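Local coordinates for precorrin-8x Methyl Mutase (Thermus thermophilus, PDB 1V9C), which probably catalyses the methyl-shifting isomerisation of precorrin-8X, a step in the biosynthesis of adenosylcobalamin, at residues 141-146 / 151-156. Residues are numbered along the deposited sequence; the frame is centred on the assembly and turned at random.
Sequences LALVEA and ARPALV
With CG anti to the backbone N (chi1 174°) and the branch turned at chi2 58°, Leu-143 reaches out from its helix and splits its two methyls between Pro-153 and Val-156. CD1 approaches the proline ring at CG, 4.4 Å away, while CD2 meets CG1 of Val-156 at 4.3 Å. That valine methyl stands anti to its own backbone N, on a CB directed at the helix. Both approaches are methyl or methylene contacts at the outer limit of van der Waals range, and Leu-143 therefore bridges the loop and the start of strand 155-158. Leu-126 also packs against Leu-143, and Leu-140 and Leu-173 against Val-156.

Closer to the helix end the backbone takes over. Ala-151 N donates to Ala-146 O over 3.2 Å, in the plane of the carbonyl and on a lone pair; the N-H...O angle is 145°, so the bond is not straight. The CB of Ala-151 also points toward the helix. At the next residue Arg-152 N bonds to Asp-127 OD1, and Leu-155 and Val-156 pair with the neighbouring strands 130-133 and 180-183.

The contact belongs to the beta-alpha-beta unit of strand 130-133, helix 137-147 and strand 155-158 in a doubly wound sheet. Its chemistry is mainly apolar, with the carbonyl of the buried Ala-146, near the helix C-terminus, met by Ala-151 N: one backbone hydrogen bond closes the helix-to-loop connection, and apolar contacts at the two Leu-143 methyls hold Pro-153 and Val-156 against the helix.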
loop_
_atom_site.group_PDB
_atom_site.type_symbol
_atom_site.label_atom_id
_atom_site.label_comp_id
_atom_site.label_asym_id
_atom_site.label_seq_id
_atom_site.Cartn_x
_atom_site.Cartn_y
_atom_site.Cartn_z
ATOM N N LEU B 141 12.927 12.855 8.484
ATOM C CA LEU B 141 13.763 13.998 8.821
ATOM C C LEU B 141 14.169 13.916 10.288
ATOM O O LEU B 141 15.325 14.136 10.625
ATOM C CB LEU B 141 13.011 15.300 8.569
ATOM C CG LEU B 141 12.983 15.733 7.113
ATOM C CD1 LEU B 141 12.165 17.002 6.989
ATOM C CD2 LEU B 141 14.404 15.953 6.616
ATOM N N ALA B 142 13.215 13.604 11.159
ATOM C CA ALA B 142 13.511 13.473 12.582
ATOM C C ALA B 142 14.565 12.382 12.715
ATOM O O ALA B 142 15.615 12.597 13.309
ATOM C CB ALA B 142 12.256 13.092 13.354
ATOM N N LEU B 143 14.284 11.220 12.128
ATOM C CA LEU B 143 15.210 10.090 12.163
ATOM C C LEU B 143 16.595 10.458 11.640
ATOM O O LEU B 143 17.601 10.031 12.196
ATOM C CB LEU B 143 14.662 8.914 11.338
ATOM C CG LEU B 143 15.590 7.700 11.160
ATOM C CD1 LEU B 143 15.976 7.142 12.538
ATOM C CD2 LEU B 143 14.901 6.622 10.313
ATOM N N VAL B 144 16.655 11.235 10.568
ATOM C CA VAL B 144 17.951 11.609 10.008
ATOM C C VAL B 144 18.740 12.498 10.954
ATOM O O VAL B 144 19.966 12.431 11.000
ATOM C CB VAL B 144 17.793 12.317 8.653
ATOM C CG1 VAL B 144 19.110 12.950 8.234
ATOM C CG2 VAL B 144 17.344 11.307 7.609
ATOM N N GLU B 145 18.029 13.331 11.703
ATOM C CA GLU B 145 18.657 14.217 12.665
ATOM C C GLU B 145 19.099 13.344 13.831
ATOM O O GLU B 145 20.180 13.533 14.384
ATOM C CB GLU B 145 17.656 15.280 13.124
ATOM C CG GLU B 145 17.063 16.064 11.954
ATOM C CD GLU B 145 16.156 17.208 12.377
ATOM O OE1 GLU B 145 15.576 17.865 11.480
ATOM O OE2 GLU B 145 16.027 17.455 13.597
ATOM N N ALA B 146 18.264 12.369 14.177
ATOM C CA ALA B 146 18.560 11.449 15.265
ATOM C C ALA B 146 19.770 10.587 14.933
ATOM O O ALA B 146 20.440 10.073 15.830
ATOM C CB ALA B 146 17.357 10.564 15.542
ATOM N N ALA B 151 22.433 7.604 16.451
ATOM C CA ALA B 151 21.549 6.482 16.159
ATOM C C ALA B 151 22.130 5.742 14.951
ATOM O O ALA B 151 22.535 6.375 13.975
ATOM C CB ALA B 151 20.145 6.985 15.858
ATOM N N ARG B 152 22.195 4.414 15.031
ATOM C CA ARG B 152 22.741 3.604 13.940
ATOM C C ARG B 152 21.841 2.437 13.490
ATOM O O ARG B 152 22.062 1.272 13.849
ATOM C CB ARG B 152 24.135 3.071 14.319
ATOM C CG ARG B 152 25.180 4.163 14.557
ATOM C CD ARG B 152 25.204 5.169 13.404
ATOM N NE ARG B 152 26.111 6.283 13.653
ATOM C CZ ARG B 152 26.082 7.438 12.995
ATOM N NH1 ARG B 152 25.185 7.643 12.041
ATOM N NH2 ARG B 152 26.959 8.390 13.286
ATOM N N PRO B 153 20.801 2.745 12.700
ATOM C CA PRO B 153 19.890 1.703 12.210
ATOM C C PRO B 153 20.675 0.847 11.221
ATOM O O PRO B 153 21.541 1.356 10.517
ATOM C CB PRO B 153 18.792 2.500 11.511
ATOM C CG PRO B 153 18.842 3.848 12.175
ATOM C CD PRO B 153 20.323 4.084 12.323
ATOM N N ALA B 154 20.392 -0.446 11.166
ATOM C CA ALA B 154 21.109 -1.304 10.234
ATOM C C ALA B 154 20.852 -0.851 8.805
ATOM O O ALA B 154 21.771 -0.843 7.988
ATOM C CB ALA B 154 20.681 -2.761 10.409
ATOM N N LEU B 155 19.610 -0.467 8.506
ATOM C CA LEU B 155 19.247 -0.013 7.159
ATOM C C LEU B 155 17.993 0.846 7.163
ATOM O O LEU B 155 17.081 0.618 7.949
ATOM C CB LEU B 155 19.028 -1.216 6.231
ATOM C CG LEU B 155 18.353 -0.939 4.874
ATOM C CD1 LEU B 155 19.252 -0.081 3.957
ATOM C CD2 LEU B 155 18.049 -2.274 4.214
ATOM N N VAL B 156 17.939 1.819 6.263
ATOM C CA VAL B 156 16.786 2.706 6.184
ATOM C C VAL B 156 16.192 2.770 4.777
ATOM O O VAL B 156 16.870 3.133 3.820
ATOM C CB VAL B 156 17.150 4.153 6.623
ATOM C CG1 VAL B 156 15.933 5.068 6.478
ATOM C CG2 VAL B 156 17.633 4.151 8.052
#